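Local coordinates for DUF72 domain-containing protein (Thermotoga maritima, PDB 1VPQ) that is of unknown function but has a TIM-barrel-type fold, with crystallisation sulfates bound at the C-terminal end of its parallel strands, where such folds usually carry their active site, at residues Val89-Trp94 / Leu124-Phe129; Ser130-Arg135 / Phe156-Trp161; Leu152-Arg157 / His173-Val178; Lys98-Asp103 / Val138-Lys143. One frame throughout, in Å; residues are numbered along the deposited sequence.

Interaction 1: Val89-Trp94 / Leu124-Phe129; sequences VTHVLW and LAQFPF. With SO4 (sulfate ion), chain C.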
# COMPACT_ATOMS: atom_id res chain seq x y z
N VAL A 89 -13.11 -5.65 -6.68
CA VAL A 89 -12.11 -5.99 -7.68
C VAL A 89 -11.11 -6.99 -7.12
O VAL A 89 -10.73 -7.94 -7.79
CB VAL A 89 -11.42 -4.72 -8.22
CG1 VAL A 89 -10.18 -5.05 -9.06
CG2 VAL A 89 -12.42 -3.89 -9.03
N THR A 90 -10.70 -6.78 -5.86
CA THR A 90 -9.70 -7.63 -5.21
C THR A 90 -10.23 -8.82 -4.38
O THR A 90 -9.51 -9.81 -4.21
CB THR A 90 -8.79 -6.77 -4.33
OG1 THR A 90 -9.59 -5.93 -3.50
CG2 THR A 90 -7.88 -5.92 -5.21
N HIS A 91 -11.47 -8.75 -3.90
CA HIS A 91 -11.99 -9.76 -2.96
C HIS A 91 -13.25 -10.52 -3.41
O HIS A 91 -13.68 -11.44 -2.72
CB HIS A 91 -12.30 -9.10 -1.60
CG HIS A 91 -11.09 -8.68 -0.83
ND1 HIS A 91 -10.26 -7.66 -1.25
CD2 HIS A 91 -10.56 -9.15 0.32
CE1 HIS A 91 -9.27 -7.52 -0.39
NE2 HIS A 91 -9.43 -8.42 0.57
N VAL A 92 -13.86 -10.14 -4.52
CA VAL A 92 -15.21 -10.63 -4.85
C VAL A 92 -15.34 -11.16 -6.28
O VAL A 92 -15.59 -12.34 -6.47
CB VAL A 92 -16.28 -9.53 -4.62
CG1 VAL A 92 -17.68 -10.07 -4.86
CG2 VAL A 92 -16.19 -8.96 -3.21
N LEU A 93 -15.17 -10.29 -7.27
CA LEU A 93 -15.54 -10.61 -8.65
C LEU A 93 -14.83 -11.85 -9.20
O LEU A 93 -15.43 -12.61 -9.95
CB LEU A 93 -15.23 -9.43 -9.58
CG LEU A 93 -16.05 -8.15 -9.36
CD1 LEU A 93 -15.47 -7.03 -10.19
CD2 LEU A 93 -17.53 -8.36 -9.69
N TRP A 94 -13.58 -12.05 -8.82
CA TRP A 94 -12.82 -13.21 -9.29
C TRP A 94 -13.39 -14.54 -8.76
O TRP A 94 -13.24 -15.58 -9.41
CB TRP A 94 -11.33 -13.07 -8.94
CG TRP A 94 -11.06 -12.97 -7.48
CD1 TRP A 94 -10.91 -11.83 -6.75
CD2 TRP A 94 -10.91 -14.06 -6.57
NE1 TRP A 94 -10.67 -12.15 -5.44
CE2 TRP A 94 -10.66 -13.51 -5.30
CE3 TRP A 94 -10.93 -15.46 -6.71
CZ2 TRP A 94 -10.46 -14.30 -4.17
CZ3 TRP A 94 -10.73 -16.24 -5.58
CH2 TRP A 94 -10.49 -15.66 -4.34
N LEU A 124 -3.27 0.36 -6.05
CA LEU A 124 -2.90 -0.91 -5.44
C LEU A 124 -4.05 -1.90 -5.48
O LEU A 124 -5.16 -1.61 -5.01
CB LEU A 124 -2.48 -0.70 -3.98
CG LEU A 124 -2.14 -1.96 -3.17
CD1 LEU A 124 -0.85 -2.61 -3.66
CD2 LEU A 124 -2.05 -1.63 -1.69
N ALA A 125 -3.78 -3.08 -6.03
CA ALA A 125 -4.70 -4.21 -5.96
C ALA A 125 -4.10 -5.27 -5.06
O ALA A 125 -3.19 -6.00 -5.46
CB ALA A 125 -4.95 -4.77 -7.36
N GLN A 126 -4.61 -5.33 -3.82
CA GLN A 126 -4.14 -6.29 -2.82
C GLN A 126 -5.16 -7.41 -2.64
O GLN A 126 -6.30 -7.16 -2.26
CB GLN A 126 -3.83 -5.59 -1.49
CG GLN A 126 -3.59 -6.51 -0.29
CD GLN A 126 -4.86 -6.75 0.53
OE1 GLN A 126 -5.50 -5.81 1.00
NE2 GLN A 126 -5.22 -8.03 0.72
N PHE A 127 -4.72 -8.64 -2.90
CA PHE A 127 -5.60 -9.80 -2.92
C PHE A 127 -5.51 -10.61 -1.64
O PHE A 127 -4.44 -10.71 -1.06
CB PHE A 127 -5.24 -10.66 -4.12
CG PHE A 127 -5.61 -10.03 -5.43
CD1 PHE A 127 -4.74 -9.15 -6.05
CD2 PHE A 127 -6.85 -10.29 -6.01
CE1 PHE A 127 -5.09 -8.55 -7.25
CE2 PHE A 127 -7.20 -9.70 -7.20
CZ PHE A 127 -6.32 -8.83 -7.83
N PRO A 128 -6.63 -11.19 -1.21
CA PRO A 128 -6.64 -11.91 0.06
C PRO A 128 -5.98 -13.29 -0.03
O PRO A 128 -5.51 -13.72 -1.10
CB PRO A 128 -8.14 -12.04 0.38
CG PRO A 128 -8.81 -12.03 -0.94
CD PRO A 128 -7.95 -11.22 -1.87
N PHE A 129 -5.92 -13.96 1.13
CA PHE A 129 -5.33 -15.29 1.28
C PHE A 129 -6.00 -16.31 0.36
O PHE A 129 -5.34 -17.17 -0.22
CB PHE A 129 -5.45 -15.74 2.73
CG PHE A 129 -4.67 -16.98 3.06
CD1 PHE A 129 -3.30 -16.94 3.16
CD2 PHE A 129 -5.32 -18.18 3.30
CE1 PHE A 129 -2.58 -18.08 3.46
CE2 PHE A 129 -4.61 -19.33 3.61
CZ PHE A 129 -3.23 -19.27 3.69
S SO4 C . -6.60 -11.89 4.39
O1 SO4 C . -7.10 -10.55 4.11
O2 SO4 C . -7.60 -12.66 5.11
O3 SO4 C . -6.33 -12.58 3.14
O4 SO4 C . -5.38 -11.82 5.19
O HOH W 1 -7.27 -8.73 2.33
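Thr90 drops its methyl group onto Phe127: CG2 lies over the centre of the aromatic ring, 4.2 Å from the ring centroid, in a CH-pi contact. A chi1 of 49° holds OG1 between the backbone N and the carbonyl carbon, and there it shares a hydrogen bond of 2.9 Å with His91 ND1. Threonine suits the position because one branch serves the apolar ring while the other bonds to the imidazole. The face of that imidazole receives Pro128, whose CD stands 4.0 Å from the His91 ring centroid, nearly straight above it. At the edge of the same ring, His91 NE2 meets a water at 2.8 Å, and this water also accepts from Gln126 NE2 and donates to a bound sulfate. Gln126 OE1 accepts from Lys84 NZ, outside the two segments. Trp94 meets Phe127 as well. Its NE1 donates to Thr90 O over 2.9 Å, approaching from above the carbonyl plane, and its face takes the edge of Phe127 in an offset edge-to-face pair with planes at 60°. Among its neighbours, the contact seats helix 87-91 and the start of helix 93-96 on the C-terminal end of strand 120-126. Helix 135-147 packs alongside, its Tyr140 meeting the Trp94 ring and its Leu141 touching Phe127, while Ala125 and Phe127 bond through their backbones to strand 152-155.

Interaction 2: Ser130-Arg135 / Phe156-Trp161; sequences SFKFSR and FRHYSW. With SO4 (sulfate ion), chain C; SO4 (sulfate ion), chain B.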
# COMPACT_ATOMS: atom_id res chain seq x y z
N SER A 130 -7.32 -16.18 0.24
CA SER A 130 -8.15 -17.07 -0.60
C SER A 130 -7.89 -16.97 -2.11
O SER A 130 -8.27 -17.85 -2.86
CB SER A 130 -9.62 -16.77 -0.36
OG SER A 130 -9.90 -15.42 -0.66
N PHE A 131 -7.28 -15.87 -2.56
CA PHE A 131 -6.87 -15.73 -3.96
C PHE A 131 -5.62 -16.57 -4.17
O PHE A 131 -4.57 -16.28 -3.61
CB PHE A 131 -6.58 -14.26 -4.26
CG PHE A 131 -6.39 -13.95 -5.73
CD1 PHE A 131 -7.42 -14.11 -6.63
CD2 PHE A 131 -5.19 -13.42 -6.19
CE1 PHE A 131 -7.27 -13.79 -7.98
CE2 PHE A 131 -5.03 -13.09 -7.53
CZ PHE A 131 -6.08 -13.28 -8.42
N LYS A 132 -5.75 -17.62 -4.98
CA LYS A 132 -4.66 -18.57 -5.24
C LYS A 132 -4.23 -18.59 -6.70
O LYS A 132 -5.00 -18.25 -7.59
CB LYS A 132 -5.08 -20.00 -4.86
CG LYS A 132 -5.53 -20.19 -3.42
CD LYS A 132 -6.20 -21.55 -3.26
CE LYS A 132 -6.37 -21.95 -1.79
NZ LYS A 132 -6.72 -20.78 -0.90
N PHE A 133 -2.99 -19.01 -6.93
CA PHE A 133 -2.47 -19.14 -8.28
C PHE A 133 -3.25 -20.21 -9.03
O PHE A 133 -3.27 -21.38 -8.64
CB PHE A 133 -0.99 -19.51 -8.27
CG PHE A 133 -0.40 -19.64 -9.64
CD1 PHE A 133 -0.53 -20.82 -10.36
CD2 PHE A 133 0.26 -18.58 -10.23
CE1 PHE A 133 -0.01 -20.94 -11.63
CE2 PHE A 133 0.78 -18.69 -11.50
CZ PHE A 133 0.65 -19.88 -12.21
N SER A 134 -3.91 -19.79 -10.11
CA SER A 134 -4.62 -20.70 -11.01
C SER A 134 -4.68 -20.03 -12.37
O SER A 134 -4.43 -18.84 -12.48
CB SER A 134 -6.03 -21.01 -10.51
OG SER A 134 -6.88 -19.88 -10.60
N ARG A 135 -5.02 -20.80 -13.39
CA ARG A 135 -5.11 -20.26 -14.75
C ARG A 135 -6.24 -19.23 -14.82
O ARG A 135 -6.08 -18.20 -15.46
CB ARG A 135 -5.33 -21.38 -15.77
CG ARG A 135 -5.06 -20.96 -17.20
CD ARG A 135 -5.84 -21.80 -18.23
NE ARG A 135 -7.30 -21.71 -18.08
CZ ARG A 135 -8.06 -20.66 -18.43
NH1 ARG A 135 -7.52 -19.56 -18.95
NH2 ARG A 135 -9.38 -20.71 -18.24
N PHE A 156 0.05 -10.17 -3.53
CA PHE A 156 -0.56 -11.46 -3.19
C PHE A 156 -0.33 -11.83 -1.73
O PHE A 156 0.69 -11.47 -1.15
CB PHE A 156 0.02 -12.58 -4.06
CG PHE A 156 0.16 -12.22 -5.50
CD1 PHE A 156 -0.94 -12.28 -6.35
CD2 PHE A 156 1.39 -11.84 -6.02
CE1 PHE A 156 -0.81 -11.96 -7.71
CE2 PHE A 156 1.53 -11.52 -7.37
CZ PHE A 156 0.43 -11.58 -8.21
N ARG A 157 -1.29 -12.55 -1.16
CA ARG A 157 -1.21 -13.06 0.20
C ARG A 157 -0.89 -14.56 0.24
O ARG A 157 -0.29 -15.03 1.21
CB ARG A 157 -2.53 -12.82 0.93
CG ARG A 157 -2.48 -13.11 2.43
CD ARG A 157 -2.07 -11.88 3.18
NE ARG A 157 -3.23 -11.03 3.43
CZ ARG A 157 -3.21 -9.70 3.48
NH1 ARG A 157 -2.09 -9.01 3.25
NH2 ARG A 157 -4.33 -9.04 3.74
N HIS A 158 -1.27 -15.29 -0.79
CA HIS A 158 -1.15 -16.75 -0.78
C HIS A 158 0.20 -17.20 -1.38
O HIS A 158 0.64 -16.67 -2.40
CB HIS A 158 -2.33 -17.37 -1.55
CG HIS A 158 -2.55 -18.83 -1.27
ND1 HIS A 158 -2.19 -19.82 -2.16
CD2 HIS A 158 -3.08 -19.46 -0.19
CE1 HIS A 158 -2.50 -21.00 -1.64
NE2 HIS A 158 -3.04 -20.80 -0.45
N TYR A 159 0.82 -18.19 -0.73
CA TYR A 159 2.13 -18.74 -1.11
C TYR A 159 2.22 -19.24 -2.57
O TYR A 159 3.25 -19.07 -3.23
CB TYR A 159 2.53 -19.87 -0.14
CG TYR A 159 1.80 -21.18 -0.37
CD1 TYR A 159 0.50 -21.37 0.11
CD2 TYR A 159 2.40 -22.22 -1.07
CE1 TYR A 159 -0.18 -22.56 -0.10
CE2 TYR A 159 1.72 -23.41 -1.30
CZ TYR A 159 0.43 -23.58 -0.81
OH TYR A 159 -0.24 -24.76 -1.04
N SER A 160 1.13 -19.84 -3.06
CA SER A 160 1.05 -20.41 -4.41
C SER A 160 1.52 -19.48 -5.53
O SER A 160 1.86 -19.94 -6.63
CB SER A 160 -0.39 -20.85 -4.70
OG SER A 160 -1.30 -19.76 -4.58
N TRP A 161 1.52 -18.18 -5.26
CA TRP A 161 1.87 -17.16 -6.24
C TRP A 161 3.38 -16.93 -6.42
O TRP A 161 3.78 -16.31 -7.41
CB TRP A 161 1.19 -15.83 -5.89
CG TRP A 161 -0.28 -15.80 -6.15
CD1 TRP A 161 -1.28 -15.90 -5.22
CD2 TRP A 161 -0.93 -15.63 -7.42
NE1 TRP A 161 -2.50 -15.82 -5.84
CE2 TRP A 161 -2.32 -15.66 -7.18
CE3 TRP A 161 -0.47 -15.48 -8.73
CZ2 TRP A 161 -3.25 -15.53 -8.21
CZ3 TRP A 161 -1.40 -15.34 -9.75
CH2 TRP A 161 -2.78 -15.37 -9.48
S SO4 C . -6.60 -11.89 4.39
O1 SO4 C . -7.10 -10.55 4.11
O2 SO4 C . -7.60 -12.66 5.11
O3 SO4 C . -6.33 -12.58 3.14
O4 SO4 C . -5.38 -11.82 5.19
S SO4 B . -3.72 -5.25 4.02
O1 SO4 B . -2.97 -6.01 3.02
O2 SO4 B . -5.05 -5.81 4.19
O3 SO4 B . -2.99 -5.33 5.28
O4 SO4 B . -3.86 -3.87 3.57
O HOH W 2 -3.41 -13.75 -2.77
O HOH W 3 -4.58 -22.41 1.10
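Trp161 is packed between Phe133 and Phe156 with Phe131 beside it, and this aromatic group is the tight part of the contact. Phe133 CA sits over the six-membered ring of Trp161, 3.7 Å from its centroid, while Phe156 CD1 lies against the opposite face. The Phe133 ring turns its edge to the indole, with planes at 74°; the Phe131 ring is nearly parallel to it but slid aside. Tryptophan suits this place because it also carries a donor: NE1 points in its ring plane to Phe131 O at 3.1 Å. Ser160 OG, a small hydroxyl, accepts an almost straight bond (177°) from Phe133 N at 3.0 Å and shares a second one with His158 ND1, which helps set the imidazole's rotation. The looser side is that of exposed Lys132, whose CG rests over the His158 face 3.7 Å from the ring centroid. There a water binds His158 NE2 at 2.7 Å and takes only a weak bond from Lys132 NZ. Arg157 leads away to two sulfates, donating from NE to one at 2.9 Å and from NH1 to the other. Two loops that follow neighbouring parallel strands, one sending an arginine to bound anions, are consistent with the active-site end of a TIM barrel.

Interaction 3: Leu152-Arg157 / His173-Val178; sequences LAVEFR and HGITFV. With SO4 (sulfate ion), chain C; SO4 (sulfate ion), chain B.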
# COMPACT_ATOMS: atom_id res chain seq x y z
N LEU A 152 -0.42 0.61 -12.15
CA LEU A 152 -0.99 -0.46 -11.33
C LEU A 152 0.09 -1.30 -10.63
O LEU A 152 1.14 -1.58 -11.20
CB LEU A 152 -1.85 -1.38 -12.22
CG LEU A 152 -2.73 -2.41 -11.50
CD1 LEU A 152 -3.81 -1.73 -10.67
CD2 LEU A 152 -3.35 -3.37 -12.49
N ALA A 153 -0.21 -1.68 -9.39
CA ALA A 153 0.62 -2.58 -8.59
C ALA A 153 -0.23 -3.65 -7.94
O ALA A 153 -1.38 -3.40 -7.54
CB ALA A 153 1.40 -1.82 -7.52
N VAL A 154 0.34 -4.86 -7.84
CA VAL A 154 -0.38 -6.01 -7.28
C VAL A 154 0.41 -6.69 -6.14
O VAL A 154 1.62 -6.91 -6.24
CB VAL A 154 -0.75 -7.06 -8.39
CG1 VAL A 154 -1.22 -8.38 -7.77
CG2 VAL A 154 -1.84 -6.51 -9.32
N GLU A 155 -0.34 -7.03 -5.09
CA GLU A 155 0.16 -7.77 -3.93
C GLU A 155 -0.65 -9.06 -3.73
O GLU A 155 -1.89 -9.04 -3.71
CB GLU A 155 -0.00 -6.91 -2.67
CG GLU A 155 0.62 -7.51 -1.41
CD GLU A 155 0.19 -6.80 -0.13
OE1 GLU A 155 0.01 -5.57 -0.17
OE2 GLU A 155 0.04 -7.47 0.92
N PHE A 156 0.05 -10.17 -3.53
CA PHE A 156 -0.56 -11.46 -3.19
C PHE A 156 -0.33 -11.83 -1.73
O PHE A 156 0.69 -11.47 -1.15
CB PHE A 156 0.02 -12.58 -4.06
CG PHE A 156 0.16 -12.22 -5.50
CD1 PHE A 156 -0.94 -12.28 -6.35
CD2 PHE A 156 1.39 -11.84 -6.02
CE1 PHE A 156 -0.81 -11.96 -7.71
CE2 PHE A 156 1.53 -11.52 -7.37
CZ PHE A 156 0.43 -11.58 -8.21
N ARG A 157 -1.29 -12.55 -1.16
CA ARG A 157 -1.21 -13.06 0.20
C ARG A 157 -0.89 -14.56 0.24
O ARG A 157 -0.29 -15.03 1.21
CB ARG A 157 -2.53 -12.82 0.93
CG ARG A 157 -2.48 -13.11 2.43
CD ARG A 157 -2.07 -11.88 3.18
NE ARG A 157 -3.23 -11.03 3.43
CZ ARG A 157 -3.21 -9.70 3.48
NH1 ARG A 157 -2.09 -9.01 3.25
NH2 ARG A 157 -4.33 -9.04 3.74
N HIS A 173 2.84 -7.51 -18.61
CA HIS A 173 1.69 -6.61 -18.55
C HIS A 173 1.95 -5.30 -17.82
O HIS A 173 1.03 -4.53 -17.60
CB HIS A 173 0.52 -7.37 -17.93
CG HIS A 173 0.12 -8.56 -18.73
ND1 HIS A 173 0.71 -9.80 -18.58
CD2 HIS A 173 -0.77 -8.69 -19.75
CE1 HIS A 173 0.18 -10.65 -19.44
NE2 HIS A 173 -0.72 -10.00 -20.16
N GLY A 174 3.22 -5.04 -17.47
CA GLY A 174 3.62 -3.78 -16.82
C GLY A 174 2.92 -3.50 -15.50
O GLY A 174 2.52 -2.37 -15.21
N ILE A 175 2.76 -4.55 -14.69
CA ILE A 175 2.20 -4.41 -13.35
C ILE A 175 3.34 -4.41 -12.34
O ILE A 175 4.18 -5.31 -12.33
CB ILE A 175 1.22 -5.54 -13.01
CG1 ILE A 175 0.05 -5.52 -14.01
CG2 ILE A 175 0.70 -5.38 -11.58
CD1 ILE A 175 -0.78 -6.80 -14.03
N THR A 176 3.37 -3.39 -11.49
CA THR A 176 4.39 -3.25 -10.47
C THR A 176 4.15 -4.27 -9.34
O THR A 176 3.03 -4.41 -8.83
CB THR A 176 4.42 -1.80 -9.92
OG1 THR A 176 4.83 -0.90 -10.97
CG2 THR A 176 5.35 -1.66 -8.72
N PHE A 177 5.21 -4.99 -8.99
CA PHE A 177 5.16 -6.01 -7.95
C PHE A 177 5.28 -5.39 -6.55
O PHE A 177 6.22 -4.64 -6.26
CB PHE A 177 6.28 -7.04 -8.17
CG PHE A 177 6.38 -8.05 -7.08
CD1 PHE A 177 5.39 -9.01 -6.92
CD2 PHE A 177 7.44 -8.03 -6.19
CE1 PHE A 177 5.47 -9.94 -5.91
CE2 PHE A 177 7.52 -8.95 -5.17
CZ PHE A 177 6.53 -9.90 -5.02
N VAL A 178 4.32 -5.71 -5.68
CA VAL A 178 4.36 -5.27 -4.29
C VAL A 178 5.25 -6.19 -3.46
O VAL A 178 4.89 -7.34 -3.20
CB VAL A 178 2.97 -5.21 -3.67
CG1 VAL A 178 3.04 -4.84 -2.19
CG2 VAL A 178 2.12 -4.19 -4.41
S SO4 C . -6.60 -11.89 4.39
O1 SO4 C . -7.10 -10.55 4.11
O2 SO4 C . -7.60 -12.66 5.11
O3 SO4 C . -6.33 -12.58 3.14
O4 SO4 C . -5.38 -11.82 5.19
S SO4 B . -3.72 -5.25 4.02
O1 SO4 B . -2.97 -6.01 3.02
O2 SO4 B . -5.05 -5.81 4.19
O3 SO4 B . -2.99 -5.33 5.28
O4 SO4 B . -3.86 -3.87 3.57
O HOH W 4 0.73 0.01 -14.51
O HOH W 5 3.24 -9.54 -3.59
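With CG anti to its backbone N (chi1 -173°), Glu155 presents its aliphatic part to Val178, whose CG1 is likewise anti to N (chi1 176°) and touches Glu155 CG at 3.7 Å. On the other face of the sheet Val154 CG2 meets Ile175 CG2 at 3.6 Å; beta-branched residues favour extended backbone conformations and offer a compact apolar surface. Three backbone hydrogen bonds join the strands in parallel register: Thr176 N to Leu152 O, Val154 N to Thr176 O at 2.9 Å, and Val178 N to Val154 O. Ala153 CA, opposite Thr176, lies 3.0 Å from Thr176 O, a CA-H...O contact. Beyond the last direct bond a water continues the ladder, donating to Val178 O at 2.8 Å and accepting from Phe156 N. The buried carboxylate of Glu155 is met by Arg203 and His205, and its OE2 forms a long, weak salt bridge of 3.5 Å with Arg157 NH1, which may help orient that sulfate-binding guanidinium. Gly174, with positive phi, turns the chain from helix 164-173 into the second strand. Strand 152-155, that helix and strand 176-181 make a beta-alpha-beta unit, the repeating element of a TIM barrel.

Interaction 4: Lys98-Asp103 / Val138-Lys143; sequences KDPKED and VEYLEK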
# COMPACT_ATOMS: atom_id res chain seq x y z
N LYS A 98 -16.49 -12.77 -12.76
CA LYS A 98 -16.99 -11.51 -13.32
C LYS A 98 -15.85 -10.60 -13.76
O LYS A 98 -14.73 -10.70 -13.25
CB LYS A 98 -17.90 -10.81 -12.32
CG LYS A 98 -19.33 -11.37 -12.30
CD LYS A 98 -20.11 -10.90 -11.08
CE LYS A 98 -21.61 -10.84 -11.33
NZ LYS A 98 -22.13 -12.03 -12.05
N ASP A 99 -16.14 -9.73 -14.72
CA ASP A 99 -15.14 -8.85 -15.33
C ASP A 99 -15.10 -7.56 -14.52
O ASP A 99 -16.15 -6.96 -14.28
CB ASP A 99 -15.52 -8.55 -16.79
CG ASP A 99 -14.38 -7.91 -17.59
OD1 ASP A 99 -13.59 -7.13 -17.02
OD2 ASP A 99 -14.28 -8.17 -18.81
N PRO A 100 -13.90 -7.14 -14.09
CA PRO A 100 -13.78 -5.88 -13.35
C PRO A 100 -13.93 -4.59 -14.17
O PRO A 100 -13.77 -3.50 -13.61
CB PRO A 100 -12.36 -5.96 -12.76
CG PRO A 100 -11.60 -6.82 -13.74
CD PRO A 100 -12.61 -7.83 -14.22
N LYS A 101 -14.25 -4.69 -15.46
CA LYS A 101 -14.35 -3.52 -16.34
C LYS A 101 -15.22 -2.41 -15.78
O LYS A 101 -14.75 -1.29 -15.63
CB LYS A 101 -14.87 -3.92 -17.73
N GLU A 102 -16.47 -2.72 -15.47
CA GLU A 102 -17.42 -1.67 -15.06
C GLU A 102 -16.97 -1.03 -13.74
O GLU A 102 -16.94 0.20 -13.63
CB GLU A 102 -18.86 -2.18 -14.97
CG GLU A 102 -19.37 -2.98 -16.20
CD GLU A 102 -19.24 -2.25 -17.55
OE1 GLU A 102 -20.03 -1.32 -17.84
OE2 GLU A 102 -18.36 -2.64 -18.35
N ASP A 103 -16.61 -1.85 -12.76
CA ASP A 103 -16.12 -1.36 -11.45
C ASP A 103 -14.88 -0.45 -11.53
O ASP A 103 -14.80 0.55 -10.82
CB ASP A 103 -15.84 -2.54 -10.49
CG ASP A 103 -17.11 -3.06 -9.81
OD1 ASP A 103 -18.19 -2.49 -10.01
OD2 ASP A 103 -17.02 -4.05 -9.06
N VAL A 138 -5.19 -15.90 -13.02
CA VAL A 138 -4.27 -15.16 -13.90
C VAL A 138 -5.06 -14.49 -15.02
O VAL A 138 -4.81 -13.34 -15.37
CB VAL A 138 -3.18 -16.05 -14.51
CG1 VAL A 138 -2.36 -15.28 -15.55
CG2 VAL A 138 -2.27 -16.61 -13.43
N GLU A 139 -6.01 -15.23 -15.59
CA GLU A 139 -6.92 -14.66 -16.58
C GLU A 139 -7.60 -13.43 -15.98
O GLU A 139 -7.74 -12.40 -16.64
CB GLU A 139 -7.95 -15.68 -17.06
CG GLU A 139 -8.80 -15.19 -18.23
CD GLU A 139 -9.71 -16.26 -18.82
OE1 GLU A 139 -9.85 -17.35 -18.21
OE2 GLU A 139 -10.30 -16.00 -19.90
N TYR A 140 -8.02 -13.54 -14.71
CA TYR A 140 -8.66 -12.42 -14.03
C TYR A 140 -7.73 -11.21 -13.94
O TYR A 140 -8.18 -10.07 -14.12
CB TYR A 140 -9.15 -12.83 -12.63
CG TYR A 140 -9.84 -11.69 -11.92
CD1 TYR A 140 -11.18 -11.45 -12.12
CD2 TYR A 140 -9.13 -10.83 -11.08
CE1 TYR A 140 -11.82 -10.38 -11.49
CE2 TYR A 140 -9.76 -9.77 -10.45
CZ TYR A 140 -11.11 -9.55 -10.66
OH TYR A 140 -11.76 -8.50 -10.04
N LEU A 141 -6.46 -11.44 -13.66
CA LEU A 141 -5.48 -10.36 -13.60
C LEU A 141 -5.32 -9.68 -14.97
O LEU A 141 -5.10 -8.47 -15.05
CB LEU A 141 -4.12 -10.86 -13.08
CG LEU A 141 -3.99 -11.26 -11.59
CD1 LEU A 141 -2.60 -11.78 -11.28
CD2 LEU A 141 -4.34 -10.12 -10.64
N GLU A 142 -5.43 -10.45 -16.05
CA GLU A 142 -5.45 -9.88 -17.40
C GLU A 142 -6.69 -8.99 -17.63
O GLU A 142 -6.60 -7.97 -18.30
CB GLU A 142 -5.36 -10.99 -18.46
CG GLU A 142 -5.70 -10.57 -19.88
CD GLU A 142 -4.78 -9.51 -20.44
OE1 GLU A 142 -3.84 -9.09 -19.73
OE2 GLU A 142 -4.98 -9.11 -21.60
N LYS A 143 -7.83 -9.38 -17.07
CA LYS A 143 -9.05 -8.58 -17.19
C LYS A 143 -8.91 -7.25 -16.44
O LYS A 143 -9.34 -6.20 -16.94
CB LYS A 143 -10.29 -9.36 -16.73
CG LYS A 143 -10.60 -10.55 -17.64
CD LYS A 143 -11.74 -11.40 -17.10
CE LYS A 143 -12.15 -12.49 -18.08
NZ LYS A 143 -13.41 -13.18 -17.65
O HOH W 6 -11.67 -5.95 -18.36
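The backbones come closest where Asp99 CA lies 6.4 Å from Lys143 CA, the loop ahead of helix 101-116 meeting the flank of helix 135-147 without a direct hydrogen bond. Pro100 carries the apolar contact. Its CD reaches Lys143 CB at 3.7 Å and Tyr140 CE1 at 3.8 Å, and the proline and tyrosine side chains slide past each other in opposite directions. A rigid proline fits just before a helix, where it needs no backbone N-H and offers a compact apolar surface. Tyr140 CG is anti to its backbone N (chi1 -179°), and the ring beyond it has Lys98 O at its edge, in plane, 3.4 Å from CE1. Tyr140 OH passes 3.8 Å from Pro100 CB, and its polar partner is Val89 O, outside the two segments. On the more polar side Asp99 OD1 accepts from Lys101 N at 3.0 Å, from above the carboxylate plane, a capping bond natural for a short acidic side chain ahead of a helix. The same oxygen takes a hydrogen bond of 2.6 Å from a water that also donates to Lys143 O, giving the two segments an indirect polar link. Lys143 NZ stays 5.2 Å from Asp99 OD2, so any attraction between these charges would be long-range. Such packing of one helix's start against its neighbour belongs to the outer helical layer of a TIM-barrel-type fold, away from the bound sulfates.

Overall arrangement
The four contacts build one sector of the barrel in layers. Interaction 3 pairs two neighbouring strands of the sheet, and strand 120-126 of interaction 1 joins them, with Phe127 N 3.0 Å from Glu155 O. Interactions 1 and 2, centres about 11 Å apart, lie at the C-terminal strand ends. Both touch the same sulfate, held by Phe129 N and Arg157; Arg157, shared by interactions 2 and 3, also reaches a second sulfate bound by Lys84, Arg203 and Tyr220. These ions probably come from the crystallisation liquor but may mark a pocket. Interaction 4 lies outside, about 16 Å from interaction 2 between centres, its Leu141 packing against Phe156 and Trp161.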